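Long-range contacts in Rho guanine nucleotide exchange factor 3 (PDB 2Z0Q), which acts as a guanine nucleotide exchange factor for the GTPases RhoA and RhoB, this chain being its DH-PH portion: residues Leu27-Leu38 with Ile155-Tyr163; Glu92-Leu102 with Asn178-Ala187. All coordinates share one frame; numbering follows the deposited sequence.

Contact 1: residues Leu27-Leu38 with Ile155-Tyr163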
loop_
_atom_site.group_PDB
_atom_site.type_symbol
_atom_site.label_atom_id
_atom_site.label_comp_id
_atom_site.label_asym_id
_atom_site.label_seq_id
_atom_site.Cartn_x
_atom_site.Cartn_y
_atom_site.Cartn_z
ATOM N N LEU A 27 -23.047 5.038 -2.061
ATOM C CA LEU A 27 -22.225 5.380 -0.900
ATOM C C LEU A 27 -22.457 4.372 0.223
ATOM O O LEU A 27 -21.523 3.815 0.774
ATOM C CB LEU A 27 -22.599 6.767 -0.380
ATOM C CG LEU A 27 -21.866 7.148 0.920
ATOM C CD1 LEU A 27 -20.378 7.218 0.626
ATOM C CD2 LEU A 27 -22.360 8.549 1.413
ATOM N N SER A 28 -23.708 4.115 0.559
ATOM C CA SER A 28 -23.952 3.185 1.661
ATOM C C SER A 28 -23.579 1.750 1.272
ATOM O O SER A 28 -23.080 0.971 2.111
ATOM C CB SER A 28 -25.418 3.251 2.129
ATOM O OG SER A 28 -26.184 2.366 1.351
ATOM N N GLN A 29 -23.773 1.377 0.012
ATOM C CA GLN A 29 -23.395 0.010 -0.349
ATOM C C GLN A 29 -21.895 -0.191 -0.174
ATOM O O GLN A 29 -21.446 -1.301 0.134
ATOM C CB GLN A 29 -23.760 -0.339 -1.801
ATOM C CG GLN A 29 -25.268 -0.410 -2.065
ATOM C CD GLN A 29 -25.579 -0.890 -3.487
ATOM O OE1 GLN A 29 -26.237 -1.950 -3.700
ATOM N NE2 GLN A 29 -25.094 -0.130 -4.473
ATOM N N GLY A 30 -21.108 0.868 -0.385
ATOM C CA GLY A 30 -19.670 0.719 -0.249
ATOM C C GLY A 30 -19.255 0.520 1.200
ATOM O O GLY A 30 -18.238 -0.137 1.482
ATOM N N GLU A 31 -20.013 1.130 2.114
ATOM C CA GLU A 31 -19.756 0.992 3.553
ATOM C C GLU A 31 -20.053 -0.490 3.889
ATOM O O GLU A 31 -19.265 -1.178 4.558
ATOM C CB GLU A 31 -20.696 1.897 4.351
ATOM C CG GLU A 31 -20.443 3.412 4.109
ATOM C CD GLU A 31 -19.034 3.773 4.471
ATOM O OE1 GLU A 31 -18.606 3.384 5.569
ATOM O OE2 GLU A 31 -18.335 4.426 3.667
ATOM N N GLU A 32 -21.188 -0.964 3.391
ATOM C CA GLU A 32 -21.583 -2.343 3.634
ATOM C C GLU A 32 -20.529 -3.315 3.124
ATOM O O GLU A 32 -20.163 -4.259 3.842
ATOM C CB GLU A 32 -22.941 -2.614 2.987
ATOM C CG GLU A 32 -23.453 -4.033 3.178
ATOM C CD GLU A 32 -24.941 -4.124 2.831
ATOM O OE1 GLU A 32 -25.369 -3.412 1.893
ATOM O OE2 GLU A 32 -25.669 -4.895 3.488
ATOM N N ASP A 33 -20.041 -3.085 1.904
ATOM C CA ASP A 33 -19.000 -3.916 1.284
ATOM C C ASP A 33 -17.698 -3.900 2.113
ATOM O O ASP A 33 -17.035 -4.938 2.291
ATOM C CB ASP A 33 -18.672 -3.411 -0.140
ATOM C CG ASP A 33 -19.781 -3.720 -1.149
ATOM O OD1 ASP A 33 -20.705 -4.483 -0.810
ATOM O OD2 ASP A 33 -19.730 -3.189 -2.284
ATOM N N LEU A 34 -17.302 -2.714 2.576
ATOM C CA LEU A 34 -16.082 -2.607 3.383
ATOM C C LEU A 34 -16.218 -3.394 4.718
ATOM O O LEU A 34 -15.318 -4.151 5.096
ATOM C CB LEU A 34 -15.772 -1.128 3.684
ATOM C CG LEU A 34 -14.584 -0.898 4.628
ATOM C CD1 LEU A 34 -13.990 0.512 4.433
ATOM C CD2 LEU A 34 -15.077 -1.059 6.072
ATOM N N ILE A 35 -17.344 -3.211 5.397
ATOM C CA ILE A 35 -17.599 -3.892 6.695
ATOM C C ILE A 35 -17.564 -5.411 6.460
ATOM O O ILE A 35 -16.925 -6.165 7.202
ATOM C CB ILE A 35 -18.977 -3.471 7.253
ATOM C CG1 ILE A 35 -18.962 -1.972 7.643
ATOM C CG2 ILE A 35 -19.378 -4.359 8.434
ATOM C CD1 ILE A 35 -20.329 -1.383 7.910
ATOM N N GLU A 36 -18.239 -5.854 5.406
ATOM C CA GLU A 36 -18.275 -7.272 5.062
ATOM C C GLU A 36 -16.890 -7.841 4.767
ATOM O O GLU A 36 -16.570 -8.957 5.194
ATOM C CB GLU A 36 -19.184 -7.496 3.845
ATOM C CG GLU A 36 -18.973 -8.842 3.180
ATOM C CD GLU A 36 -19.799 -9.010 1.909
ATOM O OE1 GLU A 36 -19.527 -8.303 0.908
ATOM O OE2 GLU A 36 -20.724 -9.847 1.920
ATOM N N ASP A 37 -16.061 -7.100 4.038
ATOM C CA ASP A 37 -14.726 -7.597 3.721
ATOM C C ASP A 37 -13.795 -7.591 4.949
ATOM O O ASP A 37 -12.993 -8.513 5.119
ATOM C CB ASP A 37 -14.111 -6.793 2.574
ATOM C CG ASP A 37 -14.751 -7.109 1.225
ATOM O OD1 ASP A 37 -15.528 -8.080 1.129
ATOM O OD2 ASP A 37 -14.471 -6.387 0.251
ATOM N N LEU A 38 -13.893 -6.578 5.804
ATOM C CA LEU A 38 -13.057 -6.561 7.007
ATOM C C LEU A 38 -13.489 -7.666 7.997
ATOM O O LEU A 38 -12.651 -8.241 8.698
ATOM C CB LEU A 38 -13.110 -5.204 7.710
ATOM C CG LEU A 38 -12.456 -4.036 6.944
ATOM C CD1 LEU A 38 -12.400 -2.800 7.854
ATOM C CD2 LEU A 38 -11.083 -4.443 6.468
ATOM N N ILE A 155 -7.601 -2.236 1.784
ATOM C CA ILE A 155 -9.025 -1.846 1.697
ATOM C C ILE A 155 -9.406 -0.526 2.402
ATOM O O ILE A 155 -10.028 0.361 1.793
ATOM C CB ILE A 155 -9.991 -3.009 2.196
ATOM C CG1 ILE A 155 -10.408 -3.871 1.002
ATOM C CG2 ILE A 155 -11.256 -2.451 2.841
ATOM C CD1 ILE A 155 -11.490 -4.914 1.334
ATOM N N PRO A 156 -9.018 -0.353 3.675
ATOM C CA PRO A 156 -9.394 0.907 4.338
ATOM C C PRO A 156 -8.784 2.155 3.693
ATOM O O PRO A 156 -9.482 3.157 3.463
ATOM C CB PRO A 156 -8.921 0.706 5.784
ATOM C CG PRO A 156 -8.873 -0.825 5.918
ATOM C CD PRO A 156 -8.317 -1.257 4.607
ATOM N N ARG A 157 -7.486 2.118 3.411
ATOM C CA ARG A 157 -6.893 3.287 2.788
ATOM C C ARG A 157 -7.555 3.541 1.437
ATOM O O ARG A 157 -7.798 4.689 1.087
ATOM C CB ARG A 157 -5.396 3.099 2.581
ATOM C CG ARG A 157 -4.709 4.384 2.213
ATOM C CD ARG A 157 -3.328 4.116 1.624
ATOM N NE ARG A 157 -2.519 5.327 1.702
ATOM C CZ ARG A 157 -1.950 5.775 2.825
ATOM N NH1 ARG A 157 -2.094 5.100 3.965
ATOM N NH2 ARG A 157 -1.256 6.911 2.811
ATOM N N SER A 158 -7.833 2.486 0.676
ATOM C CA SER A 158 -8.470 2.685 -0.637
ATOM C C SER A 158 -9.821 3.344 -0.491
ATOM O O SER A 158 -10.219 4.173 -1.323
ATOM C CB SER A 158 -8.625 1.353 -1.384
ATOM O OG SER A 158 -7.357 0.820 -1.695
ATOM N N ARG A 159 -10.546 2.969 0.565
ATOM C CA ARG A 159 -11.840 3.581 0.767
ATOM C C ARG A 159 -11.648 5.070 1.114
ATOM O O ARG A 159 -12.323 5.915 0.569
ATOM C CB ARG A 159 -12.617 2.867 1.885
ATOM C CG ARG A 159 -13.953 3.536 2.212
ATOM C CD ARG A 159 -15.003 3.104 1.228
ATOM N NE ARG A 159 -16.351 3.551 1.560
ATOM C CZ ARG A 159 -17.343 3.554 0.681
ATOM N NH1 ARG A 159 -17.120 3.111 -0.568
ATOM N NH2 ARG A 159 -18.508 4.089 1.009
ATOM N N LEU A 160 -10.731 5.379 2.026
ATOM C CA LEU A 160 -10.522 6.774 2.410
ATOM C C LEU A 160 -10.232 7.653 1.190
ATOM O O LEU A 160 -10.798 8.719 1.027
ATOM C CB LEU A 160 -9.363 6.883 3.398
ATOM C CG LEU A 160 -9.072 8.300 3.843
ATOM C CD1 LEU A 160 -10.109 8.740 4.872
ATOM C CD2 LEU A 160 -7.661 8.319 4.450
ATOM N N VAL A 161 -9.330 7.179 0.344
ATOM C CA VAL A 161 -8.914 7.902 -0.849
ATOM C C VAL A 161 -10.043 8.148 -1.829
ATOM O O VAL A 161 -10.030 9.143 -2.567
ATOM C CB VAL A 161 -7.730 7.125 -1.533
ATOM C CG1 VAL A 161 -7.590 7.471 -3.022
ATOM C CG2 VAL A 161 -6.470 7.409 -0.785
ATOM N N LYS A 162 -11.030 7.256 -1.803
ATOM C CA LYS A 162 -12.169 7.307 -2.694
ATOM C C LYS A 162 -13.313 8.168 -2.183
ATOM O O LYS A 162 -14.225 8.492 -2.939
ATOM C CB LYS A 162 -12.690 5.886 -2.960
ATOM C CG LYS A 162 -13.505 5.772 -4.247
ATOM C CD LYS A 162 -13.868 4.303 -4.558
ATOM C CE LYS A 162 -14.785 4.212 -5.781
ATOM N NZ LYS A 162 -15.295 2.824 -5.929
ATOM N N TYR A 163 -13.271 8.618 -0.922
ATOM C CA TYR A 163 -14.431 9.380 -0.450
ATOM C C TYR A 163 -14.700 10.677 -1.249
ATOM O O TYR A 163 -15.843 11.001 -1.543
ATOM C CB TYR A 163 -14.319 9.708 1.054
ATOM C CG TYR A 163 -14.800 8.596 1.974
ATOM C CD1 TYR A 163 -16.093 8.068 1.847
ATOM C CD2 TYR A 163 -13.977 8.084 2.980
ATOM C CE1 TYR A 163 -16.549 7.069 2.682
ATOM C CE2 TYR A 163 -14.419 7.096 3.813
ATOM C CZ TYR A 163 -15.711 6.578 3.666
ATOM O OH TYR A 163 -16.158 5.557 4.483
#
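Three donors from Ile155-Tyr163 converge on one oxygen, OE2 of Glu31. Tyr163 OH gives its hydrogen to the syn lone pair of Glu31 OE2 at 2.6 Å, with ring and carboxylate planes 16° apart. Arg159 comes side-on: its NE and NH2 bond that same oxygen, NH2 closing a salt bridge of 2.7 Å to Glu31 OE2 on the anti side, tilted from the carboxylate plane, while NE approaches from above it. A weak bond joins Arg159 NH2 to Leu27 O at 3.0 Å. One face of the guanidinium lies over the Gly30-Glu31 backbone, Gly30 C 3.5 Å above the plane, offset toward the rim, and the arginine fits as a knob among Leu27, Gly30, Glu31 and Leu34. A bend at chi2 (82°) carries the guanidinium toward the Leu27 end of 27-38, leaving its aliphatic root for Leu34, whose CD1 lies 3.7 Å from Arg159 CB. Toward Leu38, Ile155 CG2 meets Leu34 and Leu38, and its CD1 reaches Asp37 CB at 3.5 Å. Were Glu31 an alanine, the Arg159 guanidinium would probably lose its carboxylate mate and Tyr163 OH this acceptor. His74 ND1 hydrogen-bonds the other oxygen, Glu31 OE1, which helps hold the carboxylate's rotation. This largely buried, nearly antiparallel pairing (168°), Glu31 and Tyr163 its buried polar members, is consistent with CR1 and CR3, conserved DH-domain regions that form the GTPase-binding surface.

Contact 2: residues Glu92-Leu102 with Asn178-Ala187; sequences EHVGPILVGWL and NPDQQHLEEA
An aspartate in the first turn of helix 180-213 grips the start of a short neighbouring helix in this corner of the all-helical DH domain, where His93, Val94 and Gly95 meet Asp180. The two carboxylate oxygens divide the work. Val94 N points almost straight (171°) at the syn lone pair of Asp180 OD2, 2.9 Å away, whereas Gly95 N reaches Asp180 OD1 at 2.7 Å from well above the carboxylate plane. Two successive backbone N-H groups at the entry to helix 95-101 are thereby satisfied by a side chain from another helix. Asp180 is itself placed by a capping bond, its N donating to Asn178 OD1, and that oxygen also lies at the edge of the His93 ring, 3.2 Å from His93 CD2. With the ring and amide planes 81° apart, the imidazole stands nearly upright against the amide, and its NE2 side rests by Pro179 CG.

Beyond this polar end the helices run side by side, 26° between their directions and 8.5 Å between axes, a parallel pairing within the DH bundle that glycine makes close: Gly95 CA lies 3.4 Å from His183 CB, where a beta carbon on Gly95 would clash. The His183 ring then extends past Gly95 to the Pro96 ring, the two side chains crossing at about a right angle. On the inner side Leu184 CD2 packs against Val94 CG2 and Leu98 CD1, a cluster continued by Leu167 and Ile170 of helix 155-172. Val99 CG2, anti to the carbonyl carbon, lies beside His183 O, and both methyls rest against the Glu186 carboxylate. Further along, Leu102 CD1 settles over the backbone of Ala187, 3.5 Å from Ala187 CA.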
loop_
_atom_site.group_PDB
_atom_site.type_symbol
_atom_site.label_atom_id
_atom_site.label_comp_id
_atom_site.label_asym_id
_atom_site.label_seq_id
_atom_site.Cartn_x
_atom_site.Cartn_y
_atom_site.Cartn_z
ATOM N N GLU A 92 -33.395 12.165 1.428
ATOM C CA GLU A 92 -33.510 13.601 1.183
ATOM C C GLU A 92 -32.142 14.308 1.291
ATOM O O GLU A 92 -31.691 14.957 0.347
ATOM C CB GLU A 92 -34.466 14.231 2.211
ATOM C CG GLU A 92 -34.969 15.590 1.808
ATOM C CD GLU A 92 -36.083 16.106 2.746
ATOM O OE1 GLU A 92 -36.868 15.279 3.274
ATOM O OE2 GLU A 92 -36.183 17.337 2.937
ATOM N N HIS A 93 -31.526 14.182 2.458
ATOM C CA HIS A 93 -30.214 14.795 2.720
ATOM C C HIS A 93 -29.242 13.852 3.386
ATOM O O HIS A 93 -29.621 13.135 4.348
ATOM C CB HIS A 93 -30.358 15.981 3.661
ATOM C CG HIS A 93 -31.401 16.953 3.246
ATOM N ND1 HIS A 93 -32.593 17.085 3.915
ATOM C CD2 HIS A 93 -31.429 17.852 2.239
ATOM C CE1 HIS A 93 -33.312 18.032 3.343
ATOM N NE2 HIS A 93 -32.629 18.513 2.325
ATOM N N VAL A 94 -27.990 13.879 2.911
ATOM C CA VAL A 94 -26.917 13.094 3.495
ATOM C C VAL A 94 -25.830 14.034 4.053
ATOM O O VAL A 94 -24.917 13.604 4.756
ATOM C CB VAL A 94 -26.227 12.128 2.467
ATOM C CG1 VAL A 94 -27.222 11.084 1.998
ATOM C CG2 VAL A 94 -25.639 12.932 1.282
ATOM N N GLY A 95 -25.956 15.327 3.762
ATOM C CA GLY A 95 -24.939 16.279 4.192
ATOM C C GLY A 95 -24.648 16.326 5.684
ATOM O O GLY A 95 -23.499 16.137 6.081
ATOM N N PRO A 96 -25.661 16.611 6.518
ATOM C CA PRO A 96 -25.501 16.682 7.980
ATOM C C PRO A 96 -24.869 15.431 8.561
ATOM O O PRO A 96 -23.972 15.497 9.402
ATOM C CB PRO A 96 -26.916 16.909 8.468
ATOM C CG PRO A 96 -27.489 17.817 7.334
ATOM C CD PRO A 96 -26.997 17.097 6.097
ATOM N N ILE A 97 -25.316 14.263 8.089
ATOM C CA ILE A 97 -24.747 13.020 8.591
ATOM C C ILE A 97 -23.243 12.904 8.288
ATOM O O ILE A 97 -22.456 12.503 9.144
ATOM C CB ILE A 97 -25.483 11.800 7.962
ATOM C CG1 ILE A 97 -26.857 11.627 8.614
ATOM C CG2 ILE A 97 -24.605 10.516 8.130
ATOM C CD1 ILE A 97 -27.719 10.514 7.953
ATOM N N LEU A 98 -22.842 13.226 7.049
ATOM C CA LEU A 98 -21.437 13.120 6.679
ATOM C C LEU A 98 -20.593 14.106 7.488
ATOM O O LEU A 98 -19.582 13.730 8.037
ATOM C CB LEU A 98 -21.251 13.382 5.174
ATOM C CG LEU A 98 -21.744 12.169 4.367
ATOM C CD1 LEU A 98 -21.983 12.559 2.916
ATOM C CD2 LEU A 98 -20.717 11.054 4.480
ATOM N N VAL A 99 -21.026 15.354 7.541
ATOM C CA VAL A 99 -20.283 16.344 8.306
ATOM C C VAL A 99 -20.138 15.933 9.785
ATOM O O VAL A 99 -19.074 16.086 10.374
ATOM C CB VAL A 99 -20.943 17.708 8.188
ATOM C CG1 VAL A 99 -20.260 18.708 9.191
ATOM C CG2 VAL A 99 -20.741 18.231 6.734
ATOM N N GLY A 100 -21.194 15.383 10.382
ATOM C CA GLY A 100 -21.065 14.958 11.774
ATOM C C GLY A 100 -20.229 13.710 11.986
ATOM O O GLY A 100 -19.655 13.496 13.065
ATOM N N TRP A 101 -20.165 12.851 10.975
ATOM C CA TRP A 101 -19.403 11.613 11.079
ATOM C C TRP A 101 -17.910 11.770 10.815
ATOM O O TRP A 101 -17.105 11.100 11.431
ATOM C CB TRP A 101 -20.001 10.568 10.102
ATOM C CG TRP A 101 -19.246 9.271 10.000
ATOM C CD1 TRP A 101 -19.323 8.192 10.858
ATOM C CD2 TRP A 101 -18.312 8.899 8.975
ATOM N NE1 TRP A 101 -18.492 7.187 10.422
ATOM C CE2 TRP A 101 -17.860 7.592 9.275
ATOM C CE3 TRP A 101 -17.818 9.545 7.822
ATOM C CZ2 TRP A 101 -16.927 6.908 8.463
ATOM C CZ3 TRP A 101 -16.886 8.856 7.005
ATOM C CH2 TRP A 101 -16.457 7.558 7.337
ATOM N N LEU A 102 -17.543 12.688 9.919
ATOM C CA LEU A 102 -16.135 12.891 9.574
ATOM C C LEU A 102 -15.052 12.884 10.666
ATOM O O LEU A 102 -13.966 12.356 10.447
ATOM C CB LEU A 102 -15.969 14.198 8.760
ATOM C CG LEU A 102 -16.676 14.197 7.428
ATOM C CD1 LEU A 102 -16.395 15.471 6.666
ATOM C CD2 LEU A 102 -16.214 12.966 6.678
ATOM N N ASN A 178 -30.919 22.733 -2.650
ATOM C CA ASN A 178 -30.826 21.656 -1.684
ATOM C C ASN A 178 -29.617 21.985 -0.791
ATOM O O ASN A 178 -28.505 22.091 -1.291
ATOM C CB ASN A 178 -30.572 20.332 -2.408
ATOM C CG ASN A 178 -30.683 19.156 -1.498
ATOM O OD1 ASN A 178 -30.145 19.154 -0.392
ATOM N ND2 ASN A 178 -31.385 18.112 -1.961
ATOM N N PRO A 179 -29.819 22.104 0.534
ATOM C CA PRO A 179 -28.721 22.437 1.459
ATOM C C PRO A 179 -27.578 21.437 1.495
ATOM O O PRO A 179 -26.529 21.717 2.052
ATOM C CB PRO A 179 -29.426 22.575 2.809
ATOM C CG PRO A 179 -30.622 21.634 2.660
ATOM C CD PRO A 179 -31.089 21.916 1.268
ATOM N N ASP A 180 -27.804 20.256 0.918
ATOM C CA ASP A 180 -26.749 19.258 0.860
ATOM C C ASP A 180 -25.590 19.815 0.015
ATOM O O ASP A 180 -24.462 19.328 0.139
ATOM C CB ASP A 180 -27.260 17.980 0.201
ATOM C CG ASP A 180 -27.492 16.860 1.187
ATOM O OD1 ASP A 180 -27.528 17.094 2.431
ATOM O OD2 ASP A 180 -27.633 15.707 0.718
ATOM N N GLN A 181 -25.844 20.768 -0.880
ATOM C CA GLN A 181 -24.711 21.283 -1.670
ATOM C C GLN A 181 -23.596 21.783 -0.762
ATOM O O GLN A 181 -22.447 21.353 -0.878
ATOM C CB GLN A 181 -25.112 22.433 -2.602
ATOM C CG GLN A 181 -26.018 22.088 -3.714
ATOM C CD GLN A 181 -26.013 23.162 -4.801
ATOM O OE1 GLN A 181 -26.019 24.368 -4.511
ATOM N NE2 GLN A 181 -26.005 22.731 -6.043
ATOM N N GLN A 182 -23.919 22.690 0.159
ATOM C CA GLN A 182 -22.869 23.198 1.055
ATOM C C GLN A 182 -22.270 22.126 1.955
ATOM O O GLN A 182 -21.074 22.081 2.177
ATOM C CB GLN A 182 -23.404 24.350 1.910
ATOM C CG GLN A 182 -23.578 25.657 1.144
ATOM C CD GLN A 182 -24.922 25.810 0.443
ATOM O OE1 GLN A 182 -25.243 26.913 -0.028
ATOM N NE2 GLN A 182 -25.722 24.729 0.370
ATOM N N HIS A 183 -23.113 21.260 2.504
ATOM C CA HIS A 183 -22.607 20.220 3.393
ATOM C C HIS A 183 -21.693 19.262 2.689
ATOM O O HIS A 183 -20.689 18.821 3.253
ATOM C CB HIS A 183 -23.779 19.478 4.017
ATOM C CG HIS A 183 -24.550 20.336 4.963
ATOM N ND1 HIS A 183 -25.926 20.337 5.032
ATOM C CD2 HIS A 183 -24.123 21.251 5.871
ATOM C CE1 HIS A 183 -26.314 21.215 5.945
ATOM N NE2 HIS A 183 -25.242 21.781 6.465
ATOM N N LEU A 184 -22.031 18.927 1.441
ATOM C CA LEU A 184 -21.176 18.010 0.695
ATOM C C LEU A 184 -19.871 18.684 0.316
ATOM O O LEU A 184 -18.819 18.061 0.383
ATOM C CB LEU A 184 -21.904 17.500 -0.562
ATOM C CG LEU A 184 -22.990 16.456 -0.244
ATOM C CD1 LEU A 184 -23.908 16.310 -1.437
ATOM C CD2 LEU A 184 -22.327 15.101 0.145
ATOM N N GLU A 185 -19.945 19.945 -0.111
ATOM C CA GLU A 185 -18.704 20.661 -0.442
ATOM C C GLU A 185 -17.780 20.661 0.802
ATOM O O GLU A 185 -16.559 20.500 0.692
ATOM C CB GLU A 185 -19.034 22.100 -0.894
ATOM C CG GLU A 185 -19.698 22.096 -2.276
ATOM C CD GLU A 185 -20.331 23.419 -2.688
ATOM O OE1 GLU A 185 -20.454 24.322 -1.829
ATOM O OE2 GLU A 185 -20.723 23.543 -3.890
ATOM N N GLU A 186 -18.374 20.837 1.975
ATOM C CA GLU A 186 -17.588 20.830 3.194
ATOM C C GLU A 186 -16.941 19.468 3.454
ATOM O O GLU A 186 -15.754 19.370 3.684
ATOM C CB GLU A 186 -18.451 21.265 4.385
ATOM C CG GLU A 186 -17.802 20.954 5.740
ATOM C CD GLU A 186 -18.638 21.393 6.973
ATOM O OE1 GLU A 186 -19.798 21.787 6.818
ATOM O OE2 GLU A 186 -18.089 21.316 8.127
ATOM N N ALA A 187 -17.748 18.402 3.377
ATOM C CA ALA A 187 -17.241 17.079 3.625
ATOM C C ALA A 187 -16.114 16.714 2.664
ATOM O O ALA A 187 -15.131 16.096 3.064
ATOM C CB ALA A 187 -18.403 16.055 3.521
#

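In the fold
Both contacts lie in the DH domain, the part of Rho exchange factors that engages the GTPase, and their centres are about 19 Å apart. Helices 15-51 and 155-172 of contact 1 probably belong to the GTPase-facing CR1/CR3 surface, though no GTPase is present in this one-chain assembly. The segments alternate along the chain, helix 155-172 being followed directly by helix 180-213 of contact 2. They touch through two packing pairs: Tyr163 OH lies 3.5 Å from Trp101 CH2, and Leu27 CD2 is 4.3 Å from Leu98 CD2. Helix 67-84 borders both. Contact 1 is a buried junction, whereas contact 2, about 29 Å from the chain centre, is only partly buried.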